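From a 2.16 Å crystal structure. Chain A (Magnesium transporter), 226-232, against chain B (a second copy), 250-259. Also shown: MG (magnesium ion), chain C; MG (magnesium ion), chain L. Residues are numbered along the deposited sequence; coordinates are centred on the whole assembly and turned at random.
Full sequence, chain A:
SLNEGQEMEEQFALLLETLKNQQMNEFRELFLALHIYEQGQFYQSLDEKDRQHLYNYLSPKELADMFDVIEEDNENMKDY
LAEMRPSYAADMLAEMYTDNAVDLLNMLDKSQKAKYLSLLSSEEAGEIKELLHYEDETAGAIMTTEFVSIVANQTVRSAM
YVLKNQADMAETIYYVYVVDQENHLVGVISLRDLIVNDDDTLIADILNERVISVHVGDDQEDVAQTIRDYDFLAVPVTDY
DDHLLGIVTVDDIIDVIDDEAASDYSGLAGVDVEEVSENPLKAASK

Chain A 226-232: TIRDYDF
Chain B (250-259) VDDIIDVIDD

The chain A stretch is the last part of a helix that begins earlier in the chain, followed by a turn. A:Thr226 to A:Asp229 keep helical torsions (phi -64 to -69°, psi -36 to -48°), and A:Tyr230 N donates to A:Thr226 O at 2.9 Å. A:Tyr230 has phi/psi of -87/-2°, A:Asp231 departs from helical values with a positive phi (51/44°), and A:Phe232 is extended at -92/151°. The chain B stretch, from the second copy, is helical throughout and continues beyond B:Asp259; its i to i+4 hydrogen bonds include B:Ile254 N to B:Val250 O at 3.0 Å and B:Asp258 N to B:Ile254 O at 2.9 Å. The two helix axes approach to 9.7 Å, with an angle of 119° between their N-to-C directions. The nearest backbone approach lies beside the turn, where A:Asp231 CA is 5.3 Å from B:Asp251 CA. Together the stretches bury 287 Å².

A:Arg228 supplies the largest share of the buried area. Its CA-to-CB bond points sideways, but chi1 t (-163°), chi2 138°, chi3 p (40°) and chi4 -174° bring the end of the chain nearer to the partner helix. There A:Arg228 NH1 forms a salt bridge with B:Asp258 OD1 at 2.6 Å, the carboxylate oxygen lying at the edge of the guanidinium, near its plane. B:Asp258 points toward chain A with chi1 m (-79°). The long arginine suits this position because its aliphatic portion can cover a hydrophobic neighbour while its charged end reaches an acid: A:Arg228 CD packs 3.6 Å from B:Ile254 CG2. B:Ile254, buried and pointing toward chain A with chi1 m and chi2 t, also meets the buried A:Ile227 (chi1 m, chi2 p), with A:Ile227 CG2 4.4 Å from B:Ile254 CD1.

No direct hydrogen bond crosses between the stretches; magnesium and water link their acidic groups instead. The chain C magnesium ion is bound by A:Arg228 O at 2.0 Å and A:Asp231 OD1 at 2.2 Å, joining the helix backbone to the turn, and by waters 1, 4, 5 and 6 at 2.1 to 2.4 Å. The ion thus accounts for two oxygens, A:Arg228 O and A:Asp231 OD1, lying 3.1 Å apart without a hydrogen bond. B:Asp255 (chi1 m, -68°) meets two of the four metal-bound waters: water 4 donates to B:Asp255 OD1 at 2.5 Å, and water 5 lies 2.8 Å from B:Asp255 OD2, an outer-sphere link to the metal.

The same A:Asp231 (chi1 m, -59°) lies close to B:Asp251 (chi1 p, 58°), whose CA-to-CB bond points toward chain A. A:Asp231 OD2 is 4.0 Å from B:Asp251 OD2, a pairing of like charges. Water 2 lies within hydrogen-bonding distance of both, 2.8 Å from A:Asp231 OD2 and 2.6 Å from B:Asp251 OD2. The CA-to-CB bond of B:Asp252 points away from chain A, although the end of the side chain comes nearer; B:Asp252 OD2 binds the chain L magnesium ion at 2.1 Å.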

ATOM      1  N   THR A 226      10.322   9.794   0.029  1.00 26.63           N
ATOM      2  CA  THR A 226      10.819   8.481  -0.348  1.00 25.50           C
ATOM      3  C   THR A 226       9.639   7.595  -0.744  1.00 25.92           C
ATOM      4  O   THR A 226       9.699   6.858  -1.728  1.00 27.68           O
ATOM      5  CB  THR A 226      11.600   7.823   0.830  1.00 26.13           C
ATOM      6  OG1 THR A 226      12.818   8.543   1.057  1.00 26.18           O
ATOM      7  CG2 THR A 226      11.941   6.358   0.523  1.00 25.35           C
ATOM      8  N   ILE A 227       8.556   7.686   0.018  1.00 26.74           N
ATOM      9  CA  ILE A 227       7.376   6.876  -0.246  1.00 25.58           C
ATOM     10  C   ILE A 227       6.747   7.303  -1.559  1.00 25.74           C
ATOM     11  O   ILE A 227       6.218   6.488  -2.317  1.00 24.07           O
ATOM     12  CB  ILE A 227       6.329   7.018   0.894  1.00 27.45           C
ATOM     13  CG1 ILE A 227       6.818   6.299   2.156  1.00 28.22           C
ATOM     14  CG2 ILE A 227       5.018   6.382   0.462  1.00 24.52           C
ATOM     15  CD1 ILE A 227       8.300   6.472   2.426  1.00 34.87           C
ATOM     16  N   ARG A 228       6.810   8.603  -1.810  1.00 26.54           N
ATOM     17  CA  ARG A 228       6.254   9.211  -3.008  1.00 28.03           C
ATOM     18  C   ARG A 228       7.065   8.778  -4.222  1.00 27.12           C
ATOM     19  O   ARG A 228       6.519   8.351  -5.222  1.00 25.31           O
ATOM     20  CB  ARG A 228       6.289  10.736  -2.842  1.00 31.16           C
ATOM     21  CG  ARG A 228       5.403  11.533  -3.784  1.00 36.44           C
ATOM     22  CD  ARG A 228       4.707  12.668  -3.020  1.00 39.38           C
ATOM     23  NE  ARG A 228       5.603  13.297  -2.053  1.00 38.52           N
ATOM     24  CZ  ARG A 228       5.238  14.224  -1.175  1.00 39.26           C
ATOM     25  NH1 ARG A 228       3.980  14.643  -1.132  1.00 40.85           N
ATOM     26  NH2 ARG A 228       6.137  14.737  -0.337  1.00 37.98           N
ATOM     27  N   ASP A 229       8.384   8.868  -4.127  1.00 27.66           N
ATOM     28  CA  ASP A 229       9.244   8.480  -5.246  1.00 27.63           C
ATOM     29  C   ASP A 229       9.261   6.989  -5.571  1.00 27.57           C
ATOM     30  O   ASP A 229       9.147   6.605  -6.726  1.00 28.36           O
ATOM     31  CB  ASP A 229      10.680   8.925  -4.983  1.00 26.43           C
ATOM     32  CG  ASP A 229      10.836  10.428  -5.002  1.00 28.58           C
ATOM     33  OD1 ASP A 229      10.094  11.089  -5.763  1.00 28.89           O
ATOM     34  OD2 ASP A 229      11.710  10.941  -4.272  1.00 28.34           O
ATOM     35  N   TYR A 230       9.420   6.151  -4.553  1.00 27.81           N
ATOM     36  CA  TYR A 230       9.494   4.704  -4.768  1.00 27.34           C
ATOM     37  C   TYR A 230       8.157   3.974  -4.807  1.00 26.17           C
ATOM     38  O   TYR A 230       8.117   2.771  -5.027  1.00 23.70           O
ATOM     39  CB  TYR A 230      10.393   4.072  -3.699  1.00 26.01           C
ATOM     40  CG  TYR A 230      11.844   4.473  -3.830  1.00 29.10           C
ATOM     41  CD1 TYR A 230      12.755   3.679  -4.536  1.00 29.38           C
ATOM     42  CD2 TYR A 230      12.301   5.670  -3.289  1.00 29.15           C
ATOM     43  CE1 TYR A 230      14.084   4.079  -4.693  1.00 29.31           C
ATOM     44  CE2 TYR A 230      13.618   6.074  -3.442  1.00 29.54           C
ATOM     45  CZ  TYR A 230      14.504   5.280  -4.143  1.00 29.70           C
ATOM     46  OH  TYR A 230      15.806   5.704  -4.279  1.00 30.08           O
ATOM     47  N   ASP A 231       7.065   4.704  -4.599  1.00 28.43           N
ATOM     48  CA  ASP A 231       5.732   4.101  -4.600  1.00 26.63           C
ATOM     49  C   ASP A 231       5.666   2.874  -3.672  1.00 26.43           C
ATOM     50  O   ASP A 231       5.108   1.839  -4.037  1.00 26.27           O
ATOM     51  CB  ASP A 231       5.338   3.703  -6.029  1.00 27.97           C
ATOM     52  CG  ASP A 231       5.322   4.891  -6.984  1.00 28.71           C
ATOM     53  OD1 ASP A 231       4.971   5.990  -6.533  1.00 29.07           O
ATOM     54  OD2 ASP A 231       5.644   4.734  -8.179  1.00 27.65           O
ATOM     55  N   PHE A 232       6.250   2.988  -2.480  1.00 26.08           N
ATOM     56  CA  PHE A 232       6.244   1.891  -1.512  1.00 25.74           C
ATOM     57  C   PHE A 232       5.039   2.018  -0.586  1.00 27.45           C
ATOM     58  O   PHE A 232       4.572   3.131  -0.323  1.00 28.31           O
ATOM     59  CB  PHE A 232       7.482   1.927  -0.624  1.00 25.93           C
ATOM     60  CG  PHE A 232       8.760   1.576  -1.317  1.00 27.71           C
ATOM     61  CD1 PHE A 232       8.785   0.649  -2.346  1.00 27.39           C
ATOM     62  CD2 PHE A 232       9.965   2.100  -0.860  1.00 28.47           C
ATOM     63  CE1 PHE A 232       9.996   0.241  -2.904  1.00 29.79           C
ATOM     64  CE2 PHE A 232      11.173   1.694  -1.412  1.00 28.53           C
ATOM     65  CZ  PHE A 232      11.186   0.763  -2.433  1.00 26.67           C
TER
ATOM     66  N   VAL B 250      -3.063   3.626  -4.200  1.00 22.97           N
ATOM     67  CA  VAL B 250      -2.597   4.629  -3.254  1.00 22.88           C
ATOM     68  C   VAL B 250      -1.426   5.493  -3.727  1.00 23.68           C
ATOM     69  O   VAL B 250      -1.391   6.694  -3.454  1.00 24.87           O
ATOM     70  CB  VAL B 250      -2.261   3.962  -1.882  1.00 22.63           C
ATOM     71  CG1 VAL B 250      -0.999   3.086  -1.987  1.00 20.63           C
ATOM     72  CG2 VAL B 250      -2.132   5.015  -0.814  1.00 18.75           C
ATOM     73  N   ASP B 251      -0.473   4.901  -4.439  1.00 23.19           N
ATOM     74  CA  ASP B 251       0.678   5.671  -4.912  1.00 22.20           C
ATOM     75  C   ASP B 251       0.243   6.800  -5.833  1.00 20.56           C
ATOM     76  O   ASP B 251       0.846   7.868  -5.836  1.00 20.82           O
ATOM     77  CB  ASP B 251       1.690   4.767  -5.635  1.00 20.36           C
ATOM     78  CG  ASP B 251       1.082   4.041  -6.824  1.00 20.20           C
ATOM     79  OD1 ASP B 251      -0.010   3.448  -6.676  1.00 19.54           O
ATOM     80  OD2 ASP B 251       1.698   4.056  -7.909  1.00 21.40           O
ATOM     81  N   ASP B 252      -0.808   6.573  -6.610  1.00 19.51           N
ATOM     82  CA  ASP B 252      -1.283   7.605  -7.510  1.00 22.04           C
ATOM     83  C   ASP B 252      -2.175   8.606  -6.781  1.00 26.35           C
ATOM     84  O   ASP B 252      -2.197   9.794  -7.120  1.00 26.85           O
ATOM     85  CB  ASP B 252      -2.067   7.012  -8.668  1.00 19.52           C
ATOM     86  CG  ASP B 252      -1.206   6.234  -9.634  1.00 20.67           C
ATOM     87  OD1 ASP B 252      -0.073   6.651  -9.973  1.00 15.23           O
ATOM     88  OD2 ASP B 252      -1.711   5.195 -10.083  1.00 19.54           O
ATOM     89  N   ILE B 253      -2.924   8.131  -5.788  1.00 27.87           N
ATOM     90  CA  ILE B 253      -3.793   9.021  -5.042  1.00 28.81           C
ATOM     91  C   ILE B 253      -2.928  10.060  -4.330  1.00 28.15           C
ATOM     92  O   ILE B 253      -3.361  11.191  -4.118  1.00 28.91           O
ATOM     93  CB  ILE B 253      -4.676   8.228  -4.024  1.00 29.60           C
ATOM     94  CG1 ILE B 253      -6.013   7.873  -4.680  1.00 32.86           C
ATOM     95  CG2 ILE B 253      -4.881   9.036  -2.745  1.00 31.85           C
ATOM     96  CD1 ILE B 253      -6.835   9.075  -5.075  1.00 26.91           C
ATOM     97  N   ILE B 254      -1.703   9.681  -3.972  1.00 25.52           N
ATOM     98  CA  ILE B 254      -0.799  10.617  -3.313  1.00 26.75           C
ATOM     99  C   ILE B 254      -0.436  11.776  -4.251  1.00 26.37           C
ATOM    100  O   ILE B 254      -0.331  12.920  -3.813  1.00 25.62           O
ATOM    101  CB  ILE B 254       0.492   9.914  -2.825  1.00 26.67           C
ATOM    102  CG1 ILE B 254       0.180   9.091  -1.572  1.00 29.17           C
ATOM    103  CG2 ILE B 254       1.584  10.949  -2.525  1.00 26.16           C
ATOM    104  CD1 ILE B 254       1.283   8.124  -1.167  1.00 25.11           C
ATOM    105  N   ASP B 255      -0.229  11.479  -5.529  1.00 26.98           N
ATOM    106  CA  ASP B 255       0.085  12.526  -6.501  1.00 29.52           C
ATOM    107  C   ASP B 255      -1.152  13.434  -6.624  1.00 31.30           C
ATOM    108  O   ASP B 255      -1.024  14.654  -6.731  1.00 30.98           O
ATOM    109  CB  ASP B 255       0.421  11.937  -7.883  1.00 28.72           C
ATOM    110  CG  ASP B 255       1.737  11.158  -7.906  1.00 28.94           C
ATOM    111  OD1 ASP B 255       2.688  11.535  -7.181  1.00 26.22           O
ATOM    112  OD2 ASP B 255       1.823  10.177  -8.678  1.00 24.13           O
ATOM    113  N   VAL B 256      -2.342  12.827  -6.611  1.00 30.38           N
ATOM    114  CA  VAL B 256      -3.593  13.576  -6.697  1.00 30.59           C
ATOM    115  C   VAL B 256      -3.665  14.540  -5.523  1.00 31.33           C
ATOM    116  O   VAL B 256      -3.957  15.720  -5.687  1.00 30.52           O
ATOM    117  CB  VAL B 256      -4.828  12.645  -6.617  1.00 31.76           C
ATOM    118  CG1 VAL B 256      -6.098  13.471  -6.420  1.00 31.00           C
ATOM    119  CG2 VAL B 256      -4.948  11.817  -7.889  1.00 29.73           C
ATOM    120  N   ILE B 257      -3.377  14.018  -4.337  1.00 31.16           N
ATOM    121  CA  ILE B 257      -3.417  14.808  -3.124  1.00 32.07           C
ATOM    122  C   ILE B 257      -2.398  15.948  -3.204  1.00 32.33           C
ATOM    123  O   ILE B 257      -2.694  17.077  -2.827  1.00 33.32           O
ATOM    124  CB  ILE B 257      -3.154  13.914  -1.879  1.00 33.26           C
ATOM    125  CG1 ILE B 257      -4.238  12.837  -1.765  1.00 34.96           C
ATOM    126  CG2 ILE B 257      -3.170  14.756  -0.617  1.00 32.83           C
ATOM    127  CD1 ILE B 257      -5.609  13.402  -1.529  1.00 41.67           C
ATOM    128  N   ASP B 258      -1.198  15.666  -3.694  1.00 35.16           N
ATOM    129  CA  ASP B 258      -0.194  16.718  -3.824  1.00 33.77           C
ATOM    130  C   ASP B 258      -0.792  17.802  -4.718  1.00 36.89           C
ATOM    131  O   ASP B 258      -0.746  18.994  -4.398  1.00 37.65           O
ATOM    132  CB  ASP B 258       1.087  16.189  -4.475  1.00 32.30           C
ATOM    133  CG  ASP B 258       1.961  15.422  -3.517  1.00 29.23           C
ATOM    134  OD1 ASP B 258       1.928  15.729  -2.316  1.00 25.87           O
ATOM    135  OD2 ASP B 258       2.706  14.525  -3.968  1.00 29.61           O
ATOM    136  N   ASP B 259      -1.362  17.372  -5.840  1.00 36.94           N
ATOM    137  CA  ASP B 259      -1.967  18.297  -6.786  1.00 39.42           C
ATOM    138  C   ASP B 259      -3.076  19.131  -6.145  1.00 41.93           C
ATOM    139  O   ASP B 259      -3.033  20.358  -6.175  1.00 41.55           O
ATOM    140  CB  ASP B 259      -2.519  17.532  -7.995  1.00 39.29           C
ATOM    141  CG  ASP B 259      -1.418  17.036  -8.937  1.00 40.37           C
ATOM    142  OD1 ASP B 259      -0.225  17.083  -8.561  1.00 40.99           O
ATOM    143  OD2 ASP B 259      -1.749  16.589 -10.058  1.00 39.99           O
TER
HETATM  144 MG    MG C 401       4.817   8.136  -6.284  1.00 28.25          MG
HETATM  145 MG    MG L 408      -0.987   3.668 -11.343  1.00 28.68          MG
HETATM  146  O   HOH W   1       6.315   7.791  -8.072  1.00 24.86           O
HETATM  147  O   HOH W   2       3.209   5.582  -9.313  1.00 29.66           O
HETATM  148  O   HOH W   3       0.526   5.106 -11.850  1.00 23.81           O
HETATM  149  O   HOH W   4       4.829  10.339  -6.731  1.00 22.84           O
HETATM  150  O   HOH W   5       3.490   8.013  -7.907  1.00 26.70           O
HETATM  151  O   HOH W   6       3.081   8.250  -5.062  1.00 24.11           O